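Local coordinates for 450aa long hypothetical fmu protein (PDB 2YXL) that probably methylates cytosine at carbon 5 in RNA, with S-adenosyl-L-methionine as the methyl donor, at residues 8-13 with 104-109; 17-22 with 90-95; 21-26 with 83-88. One frame throughout, in Å; residues are numbered along the deposited sequence.

Helix 12-24, the first of the chain, with the extended residues before it, is tied to two later helices of the N-terminal helical domain. Contact 1 joins the extended lead-in at 8-13 to the start of helix 104-121 and closes the widest loop, which contains both others. One turn further along, contact 2 packs residues 17-22 on the middle of helix 84-99; the centres of contacts 1 and 2 are about 13 Å apart. Contact 3 brings 21-26 to the beginning of that same helix and closes the shortest loop. Contacts 2 and 3 share A21 and I22, and touch through the salt bridge between R91 and E26.

Contact 1. Residues 8-13 with 104-109; sequences LSIPPK and SQTIKN
L8 and I10 hold T106 between their backbones in a polar contact that fixes the chain's N-terminal lead-in to the first turns of helix 104-121. The evidence is two hydrogen bonds on one hydroxyl: T106 OG1 donates to L8 O at 2.6 Å and accepts from I10 N at 2.8 Å, the latter with an N-H...O angle of 155°. The donor direction is therefore settled within this pair. At L8 O the hydroxyl stands 23° from the carbonyl plane. The first torsion of T106 (chi1 -59°) sets OG1 beside its own backbone N and anti to the carbonyl carbon, while the methyl CG2 is carried to the apolar side of the contact.

There CG2 meets the I10 side chain, whose CD1 lies 3.9 Å from T106 CG2 and whose CG1 is 4.0 Å from the same methyl; the two side chains cross obliquely. L53 and I56 of helix 47-75 also touch I10, so this side chain contacts that helix as well as helix 104-121. This all-helical region is consistent with the NusB-like N-terminal domain known from bacterial RsmB, and the segment serves it as an extended entry into helix 12-24. P11 takes the N-cap position of that helix.

S103, just before helix 104-121, reinforces the attachment: its OG bonds to L8 O, and the backbones of L8 and S103 are hydrogen-bonded as well. Further along, the CA atoms of P12 and N109 come within 5.9 Å, which brings the first residue of helix 12-24 against the second turn of helix 104-121.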
loop_
_atom_site.group_PDB
_atom_site.type_symbol
_atom_site.label_atom_id
_atom_site.label_comp_id
_atom_site.label_asym_id
_atom_site.label_seq_id
_atom_site.Cartn_x
_atom_site.Cartn_y
_atom_site.Cartn_z
ATOM N N LEU A 8 8.342 25.791 -12.371
ATOM C CA LEU A 8 8.019 24.428 -12.780
ATOM C C LEU A 8 7.579 24.379 -14.245
ATOM O O LEU A 8 6.505 24.878 -14.594
ATOM C CB LEU A 8 6.920 23.856 -11.875
ATOM C CG LEU A 8 6.409 22.430 -12.101
ATOM C CD1 LEU A 8 7.342 21.414 -11.471
ATOM C CD2 LEU A 8 5.009 22.277 -11.534
ATOM N N SER A 9 8.417 23.780 -15.090
ATOM C CA SER A 9 8.100 23.595 -16.507
ATOM C C SER A 9 7.835 22.123 -16.835
ATOM O O SER A 9 8.741 21.289 -16.761
ATOM C CB SER A 9 9.221 24.148 -17.392
ATOM O OG SER A 9 10.442 23.474 -17.141
ATOM N N ILE A 10 6.588 21.816 -17.192
ATOM C CA ILE A 10 6.197 20.457 -17.565
ATOM C C ILE A 10 5.883 20.402 -19.063
ATOM O O ILE A 10 5.042 21.163 -19.546
ATOM C CB ILE A 10 4.979 19.945 -16.729
ATOM C CG1 ILE A 10 5.222 20.153 -15.229
ATOM C CG2 ILE A 10 4.693 18.467 -17.019
ATOM C CD1 ILE A 10 3.997 19.939 -14.354
ATOM N N PRO A 11 6.573 19.511 -19.805
ATOM C CA PRO A 11 6.324 19.296 -21.236
ATOM C C PRO A 11 4.956 18.640 -21.499
ATOM O O PRO A 11 4.376 18.060 -20.581
ATOM C CB PRO A 11 7.464 18.358 -21.648
ATOM C CG PRO A 11 7.832 17.642 -20.401
ATOM C CD PRO A 11 7.662 18.650 -19.307
ATOM N N PRO A 12 4.444 18.731 -22.747
ATOM C CA PRO A 12 3.121 18.192 -23.094
ATOM C C PRO A 12 2.923 16.722 -22.723
ATOM O O PRO A 12 1.866 16.362 -22.195
ATOM C CB PRO A 12 3.058 18.368 -24.616
ATOM C CG PRO A 12 3.969 19.503 -24.896
ATOM C CD PRO A 12 5.092 19.365 -23.914
ATOM N N LYS A 13 3.931 15.888 -22.982
ATOM C CA LYS A 13 3.865 14.466 -22.636
ATOM C C LYS A 13 3.803 14.255 -21.122
ATOM O O LYS A 13 3.231 13.271 -20.649
ATOM C CB LYS A 13 5.031 13.679 -23.255
ATOM C CG LYS A 13 6.411 13.967 -22.666
ATOM C CD LYS A 13 7.457 13.024 -23.239
ATOM C CE LYS A 13 8.843 13.323 -22.686
ATOM N NZ LYS A 13 9.914 12.609 -23.443
ATOM N N SER A 104 4.754 29.817 -17.034
ATOM C CA SER A 104 3.783 30.167 -18.076
ATOM C C SER A 104 3.579 29.089 -19.139
ATOM O O SER A 104 2.464 28.916 -19.640
ATOM C CB SER A 104 4.164 31.487 -18.746
ATOM O OG SER A 104 3.741 32.587 -17.962
ATOM N N GLN A 105 4.653 28.375 -19.480
ATOM C CA GLN A 105 4.582 27.278 -20.444
ATOM C C GLN A 105 3.741 26.110 -19.918
ATOM O O GLN A 105 2.941 25.531 -20.659
ATOM C CB GLN A 105 5.985 26.802 -20.838
ATOM C CG GLN A 105 6.020 25.859 -22.045
ATOM C CD GLN A 105 5.498 26.500 -23.325
ATOM O OE1 GLN A 105 5.832 27.643 -23.647
ATOM N NE2 GLN A 105 4.677 25.760 -24.065
ATOM N N THR A 106 3.924 25.781 -18.640
ATOM C CA THR A 106 3.166 24.715 -17.986
ATOM C C THR A 106 1.672 25.032 -17.951
ATOM O O THR A 106 0.847 24.161 -18.243
ATOM C CB THR A 106 3.690 24.442 -16.556
ATOM O OG1 THR A 106 5.071 24.079 -16.626
ATOM C CG2 THR A 106 2.919 23.308 -15.890
ATOM N N ILE A 107 1.330 26.276 -17.612
ATOM C CA ILE A 107 -0.074 26.699 -17.576
ATOM C C ILE A 107 -0.656 26.729 -18.995
ATOM O O ILE A 107 -1.842 26.470 -19.188
ATOM C CB ILE A 107 -0.306 28.045 -16.777
ATOM C CG1 ILE A 107 -0.814 29.185 -17.663
ATOM C CG2 ILE A 107 0.922 28.450 -15.959
ATOM C CD1 ILE A 107 -2.308 29.399 -17.559
ATOM N N LYS A 108 0.199 27.018 -19.975
ATOM C CA LYS A 108 -0.170 26.959 -21.389
ATOM C C LYS A 108 -0.446 25.517 -21.821
ATOM O O LYS A 108 -1.416 25.253 -22.532
ATOM C CB LYS A 108 0.935 27.574 -22.257
ATOM C CG LYS A 108 0.642 27.587 -23.757
ATOM C CD LYS A 108 1.914 27.746 -24.582
ATOM C CE LYS A 108 2.377 29.194 -24.656
ATOM N NZ LYS A 108 1.463 30.013 -25.496
ATOM N N ASN A 109 0.412 24.596 -21.388
ATOM C CA ASN A 109 0.246 23.175 -21.693
ATOM C C ASN A 109 -0.989 22.577 -21.012
ATOM O O ASN A 109 -1.651 21.700 -21.571
ATOM C CB ASN A 109 1.511 22.387 -21.329
ATOM C CG ASN A 109 2.685 22.663 -22.276
ATOM O OD1 ASN A 109 3.827 22.304 -21.982
ATOM N ND2 ASN A 109 2.408 23.292 -23.412
#

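Contact 2. Residues 17-22 with 90-95; sequences AIIEAI and LRVAVD
V92 projects from helix 84-99 toward I18, I19 and I22 of helix 12-24, and these four side chains carry most of the apolar part of the contact. The two methyls of V92 divide the work. CG1 meets the tip of I18, with V92 CG1 to I18 CD1 at 3.6 Å, an oblique approach. CG2 is shared: V92 CG2 is 4.0 Å from I19 CG1 and lies equally far, 4.0 Å, from I22 CG1. The I19 chain crosses V92 at about a right angle, whereas I22 comes in obliquely. The valine's first torsion (chi1 165°) places CG1 anti to the backbone N and CG2 anti to the carbonyl carbon, which turns CG1 to the I18 side and CG2 to I19 and I22. I22 CG2 also touches the aliphatic part of R91, 4.3 Å from R91 CD.

V92 thus makes most of the contacts from helix 84-99. Over these segments the axes approach to 9.6 Å, their N-to-C directions 124° apart, and the closest pair of CA atoms is that of I19 and V92, at 6.4 Å. Every touching residue is buried, as expected in the interior of a helical bundle; the region is consistent with the NusB-like N-terminal domain of bacterial RsmB. F57 of helix 47-75 also packs on I22, while A114 and I118 of helix 104-121 pack on I19.

The polar component lies at the R91 end. The buried guanidinium is balanced by two acids: R91 NH2 forms a salt bridge with D68, and R91 NH1 another with E26. A water accepts weakly from R91 NH1 and is placed to donate weakly to I22 O, though it has more acceptors in reach than protons.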
loop_
_atom_site.group_PDB
_atom_site.type_symbol
_atom_site.label_atom_id
_atom_site.label_comp_id
_atom_site.label_asym_id
_atom_site.label_seq_id
_atom_site.Cartn_x
_atom_site.Cartn_y
_atom_site.Cartn_z
ATOM N N ALA A 17 0.815 12.668 -18.882
ATOM C CA ALA A 17 1.289 11.585 -18.025
ATOM C C ALA A 17 0.632 11.545 -16.642
ATOM O O ALA A 17 0.124 10.494 -16.242
ATOM C CB ALA A 17 2.816 11.624 -17.904
ATOM N N ILE A 18 0.638 12.663 -15.911
ATOM C CA ILE A 18 0.044 12.671 -14.563
ATOM C C ILE A 18 -1.466 12.555 -14.617
ATOM O O ILE A 18 -2.060 11.942 -13.737
ATOM C CB ILE A 18 0.378 13.919 -13.689
ATOM C CG1 ILE A 18 1.167 14.972 -14.455
ATOM C CG2 ILE A 18 1.018 13.500 -12.356
ATOM C CD1 ILE A 18 0.286 15.993 -15.110
ATOM N N ILE A 19 -2.083 13.154 -15.634
ATOM C CA ILE A 19 -3.526 13.038 -15.819
ATOM C C ILE A 19 -3.906 11.567 -15.967
ATOM O O ILE A 19 -4.798 11.087 -15.267
ATOM C CB ILE A 19 -4.052 13.874 -17.018
ATOM C CG1 ILE A 19 -3.867 15.372 -16.743
ATOM C CG2 ILE A 19 -5.534 13.556 -17.293
ATOM C CD1 ILE A 19 -4.107 16.269 -17.945
ATOM N N GLU A 20 -3.210 10.853 -16.852
ATOM C CA GLU A 20 -3.456 9.426 -17.045
ATOM C C GLU A 20 -3.123 8.610 -15.790
ATOM O O GLU A 20 -3.828 7.655 -15.467
ATOM C CB GLU A 20 -2.727 8.890 -18.286
ATOM C CG GLU A 20 -2.913 7.385 -18.525
ATOM C CD GLU A 20 -3.282 7.019 -19.963
ATOM O OE1 GLU A 20 -3.878 5.936 -20.157
ATOM O OE2 GLU A 20 -2.990 7.797 -20.897
ATOM N N ALA A 21 -2.069 9.001 -15.075
ATOM C CA ALA A 21 -1.684 8.313 -13.840
ATOM C C ALA A 21 -2.727 8.503 -12.742
ATOM O O ALA A 21 -3.053 7.562 -12.018
ATOM C CB ALA A 21 -0.310 8.779 -13.364
ATOM N N ILE A 22 -3.241 9.726 -12.632
ATOM C CA ILE A 22 -4.266 10.059 -11.649
ATOM C C ILE A 22 -5.592 9.384 -12.011
ATOM O O ILE A 22 -6.298 8.878 -11.131
ATOM C CB ILE A 22 -4.419 11.598 -11.484
ATOM C CG1 ILE A 22 -3.146 12.212 -10.874
ATOM C CG2 ILE A 22 -5.637 11.962 -10.647
ATOM C CD1 ILE A 22 -2.734 11.658 -9.504
ATOM N N LEU A 90 -8.902 17.979 -13.505
ATOM C CA LEU A 90 -9.202 19.022 -12.531
ATOM C C LEU A 90 -8.323 18.887 -11.283
ATOM O O LEU A 90 -7.820 19.887 -10.767
ATOM C CB LEU A 90 -10.692 19.019 -12.168
ATOM C CG LEU A 90 -11.697 19.515 -13.218
ATOM C CD1 LEU A 90 -13.116 19.319 -12.733
ATOM C CD2 LEU A 90 -11.462 20.986 -13.580
ATOM N N ARG A 91 -8.117 17.654 -10.824
ATOM C CA ARG A 91 -7.248 17.387 -9.676
ATOM C C ARG A 91 -5.800 17.811 -9.945
ATOM O O ARG A 91 -5.157 18.444 -9.105
ATOM C CB ARG A 91 -7.308 15.908 -9.283
ATOM C CG ARG A 91 -8.575 15.519 -8.537
ATOM C CD ARG A 91 -8.729 14.011 -8.408
ATOM N NE ARG A 91 -9.800 13.673 -7.469
ATOM C CZ ARG A 91 -10.238 12.441 -7.217
ATOM N NH1 ARG A 91 -9.712 11.387 -7.834
ATOM N NH2 ARG A 91 -11.216 12.264 -6.341
ATOM N N VAL A 92 -5.308 17.462 -11.129
ATOM C CA VAL A 92 -3.970 17.823 -11.564
ATOM C C VAL A 92 -3.800 19.348 -11.617
ATOM O O VAL A 92 -2.810 19.889 -11.103
ATOM C CB VAL A 92 -3.647 17.170 -12.935
ATOM C CG1 VAL A 92 -2.418 17.802 -13.584
ATOM C CG2 VAL A 92 -3.459 15.664 -12.773
ATOM N N ALA A 93 -4.778 20.029 -12.217
ATOM C CA ALA A 93 -4.724 21.482 -12.389
ATOM C C ALA A 93 -4.802 22.241 -11.063
ATOM O O ALA A 93 -4.054 23.195 -10.851
ATOM C CB ALA A 93 -5.816 21.956 -13.346
ATOM N N VAL A 94 -5.702 21.812 -10.181
ATOM C CA VAL A 94 -5.868 22.441 -8.867
ATOM C C VAL A 94 -4.607 22.273 -8.014
ATOM O O VAL A 94 -4.163 23.219 -7.363
ATOM C CB VAL A 94 -7.130 21.909 -8.124
ATOM C CG1 VAL A 94 -7.123 22.314 -6.647
ATOM C CG2 VAL A 94 -8.402 22.408 -8.811
ATOM N N ASP A 95 -4.026 21.077 -8.045
ATOM C CA ASP A 95 -2.798 20.798 -7.304
ATOM C C ASP A 95 -1.612 21.619 -7.814
ATOM O O ASP A 95 -0.819 22.143 -7.025
ATOM C CB ASP A 95 -2.462 19.310 -7.372
ATOM C CG ASP A 95 -1.342 18.926 -6.438
ATOM O OD1 ASP A 95 -0.257 18.551 -6.932
ATOM O OD2 ASP A 95 -1.540 19.010 -5.209
HETATM O O HOH W 1 -8.858 10.905 -10.458
#

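Contact 3. Residues 21-26 with 83-88; sequences AIRLGE and DPWLRA
E26 and R87 form a two-pronged salt bridge that joins the residues around the end of helix 12-24 to the first turn of helix 84-99, within the helical, probably NusB-like, N-terminal domain. The arginine grips side-on: R87 NH1 donates to E26 OE1 at 2.7 Å, and R87 NE to E26 OE2 at 2.8 Å. The first bond is nearly straight (N-H...O angle 167°), and both oxygens lie close to the guanidinium plane. The carboxylate is nevertheless twisted, the two groups' planes standing 37° apart; OE2 uses its syn lone pair. R87 NH2 reaches the backbone oxygens of P79 and L82, which holds the arginine end of the bridge further.

A water sits 2.8 Å from E26 OE1 and 2.7 Å from P84 O, placed to donate to both, although it has more acceptors nearby than protons. D83 caps helix 84-99: its OD1 accepts from L86 N at 3.0 Å and, weakly, from W85 N.

Outward from the charges, R23 lies across the W85 indole. Its CG, anti to the backbone N, makes a CH-pi contact 3.7 Å from the centroid of the six-membered ring, over the face; the chain then bends at chi2, which leaves CD resting on that face too. The guanidinium beyond stands at 82° to the ring, and P84 CB lies over the centre of one guanidinium face. At the inner side of the contact, I22 CG2 lies 3.9 Å from A88 CB, while A88 CB is 3.8 Å from R23 CB.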
loop_
_atom_site.group_PDB
_atom_site.type_symbol
_atom_site.label_atom_id
_atom_site.label_comp_id
_atom_site.label_asym_id
_atom_site.label_seq_id
_atom_site.Cartn_x
_atom_site.Cartn_y
_atom_site.Cartn_z
ATOM N N ALA A 21 -2.069 9.001 -15.075
ATOM C CA ALA A 21 -1.684 8.313 -13.840
ATOM C C ALA A 21 -2.727 8.503 -12.742
ATOM O O ALA A 21 -3.053 7.562 -12.018
ATOM C CB ALA A 21 -0.310 8.779 -13.364
ATOM N N ILE A 22 -3.241 9.726 -12.632
ATOM C CA ILE A 22 -4.266 10.059 -11.649
ATOM C C ILE A 22 -5.592 9.384 -12.011
ATOM O O ILE A 22 -6.298 8.878 -11.131
ATOM C CB ILE A 22 -4.419 11.598 -11.484
ATOM C CG1 ILE A 22 -3.146 12.212 -10.874
ATOM C CG2 ILE A 22 -5.637 11.962 -10.647
ATOM C CD1 ILE A 22 -2.734 11.658 -9.504
ATOM N N ARG A 23 -5.913 9.358 -13.304
ATOM C CA ARG A 23 -7.112 8.678 -13.782
ATOM C C ARG A 23 -7.027 7.174 -13.540
ATOM O O ARG A 23 -7.962 6.581 -12.998
ATOM C CB ARG A 23 -7.368 8.970 -15.270
ATOM C CG ARG A 23 -8.701 8.438 -15.812
ATOM C CD ARG A 23 -8.616 6.960 -16.194
ATOM N NE ARG A 23 -9.930 6.378 -16.461
ATOM C CZ ARG A 23 -10.757 5.910 -15.529
ATOM N NH1 ARG A 23 -10.427 5.949 -14.241
ATOM N NH2 ARG A 23 -11.931 5.407 -15.887
ATOM N N LEU A 24 -5.914 6.562 -13.941
ATOM C CA LEU A 24 -5.743 5.117 -13.786
ATOM C C LEU A 24 -5.575 4.704 -12.328
ATOM O O LEU A 24 -5.913 3.578 -11.958
ATOM C CB LEU A 24 -4.577 4.594 -14.629
ATOM C CG LEU A 24 -4.709 4.597 -16.156
ATOM C CD1 LEU A 24 -3.416 4.084 -16.769
ATOM C CD2 LEU A 24 -5.893 3.776 -16.648
ATOM N N GLY A 25 -5.066 5.621 -11.508
ATOM C CA GLY A 25 -4.880 5.386 -10.076
ATOM C C GLY A 25 -6.183 5.154 -9.337
ATOM O O GLY A 25 -6.193 4.637 -8.220
ATOM N N GLU A 26 -7.284 5.540 -9.972
ATOM C CA GLU A 26 -8.608 5.393 -9.402
ATOM C C GLU A 26 -9.116 3.965 -9.571
ATOM O O GLU A 26 -9.901 3.485 -8.753
ATOM C CB GLU A 26 -9.564 6.377 -10.068
ATOM C CG GLU A 26 -10.636 6.923 -9.158
ATOM C CD GLU A 26 -11.363 8.111 -9.759
ATOM O OE1 GLU A 26 -11.793 8.025 -10.932
ATOM O OE2 GLU A 26 -11.513 9.131 -9.052
ATOM N N ASP A 83 -17.131 12.933 -15.183
ATOM C CA ASP A 83 -16.333 11.989 -15.978
ATOM C C ASP A 83 -14.922 11.811 -15.383
ATOM O O ASP A 83 -14.323 12.787 -14.921
ATOM C CB ASP A 83 -16.267 12.493 -17.430
ATOM C CG ASP A 83 -15.190 11.803 -18.255
ATOM O OD1 ASP A 83 -14.012 12.221 -18.161
ATOM O OD2 ASP A 83 -15.521 10.859 -19.011
ATOM N N PRO A 84 -14.387 10.568 -15.407
ATOM C CA PRO A 84 -13.105 10.229 -14.765
ATOM C C PRO A 84 -11.899 11.013 -15.298
ATOM O O PRO A 84 -10.989 11.338 -14.524
ATOM C CB PRO A 84 -12.926 8.740 -15.082
ATOM C CG PRO A 84 -14.254 8.249 -15.471
ATOM C CD PRO A 84 -14.984 9.396 -16.077
ATOM N N TRP A 85 -11.884 11.302 -16.599
ATOM C CA TRP A 85 -10.775 12.052 -17.199
ATOM C C TRP A 85 -10.839 13.518 -16.797
ATOM O O TRP A 85 -9.807 14.136 -16.518
ATOM C CB TRP A 85 -10.741 11.890 -18.727
ATOM C CG TRP A 85 -10.375 10.498 -19.132
ATOM C CD1 TRP A 85 -11.233 9.495 -19.485
ATOM C CD2 TRP A 85 -9.059 9.937 -19.186
ATOM N NE1 TRP A 85 -10.532 8.349 -19.769
ATOM C CE2 TRP A 85 -9.195 8.590 -19.594
ATOM C CE3 TRP A 85 -7.776 10.441 -18.935
ATOM C CZ2 TRP A 85 -8.097 7.741 -19.759
ATOM C CZ3 TRP A 85 -6.682 9.594 -19.099
ATOM C CH2 TRP A 85 -6.852 8.259 -19.504
ATOM N N LEU A 86 -12.056 14.060 -16.757
ATOM C CA LEU A 86 -12.274 15.422 -16.288
ATOM C C LEU A 86 -11.846 15.567 -14.829
ATOM O O LEU A 86 -11.068 16.464 -14.501
ATOM C CB LEU A 86 -13.735 15.839 -16.470
ATOM C CG LEU A 86 -14.106 17.282 -16.119
ATOM C CD1 LEU A 86 -13.280 18.305 -16.906
ATOM C CD2 LEU A 86 -15.590 17.504 -16.359
ATOM N N ARG A 87 -12.336 14.673 -13.966
ATOM C CA ARG A 87 -11.976 14.686 -12.549
ATOM C C ARG A 87 -10.459 14.647 -12.348
ATOM O O ARG A 87 -9.920 15.422 -11.562
ATOM C CB ARG A 87 -12.655 13.537 -11.788
ATOM C CG ARG A 87 -12.219 13.408 -10.321
ATOM C CD ARG A 87 -13.108 12.472 -9.498
ATOM N NE ARG A 87 -13.175 11.117 -10.048
ATOM C CZ ARG A 87 -14.182 10.650 -10.786
ATOM N NH1 ARG A 87 -14.142 9.408 -11.239
ATOM N NH2 ARG A 87 -15.226 11.417 -11.073
ATOM N N ALA A 88 -9.788 13.747 -13.064
ATOM C CA ALA A 88 -8.335 13.618 -12.998
ATOM C C ALA A 88 -7.639 14.901 -13.450
ATOM O O ALA A 88 -6.704 15.364 -12.796
ATOM C CB ALA A 88 -7.865 12.429 -13.827
HETATM O O HOH W 2 -10.367 9.886 -12.387
#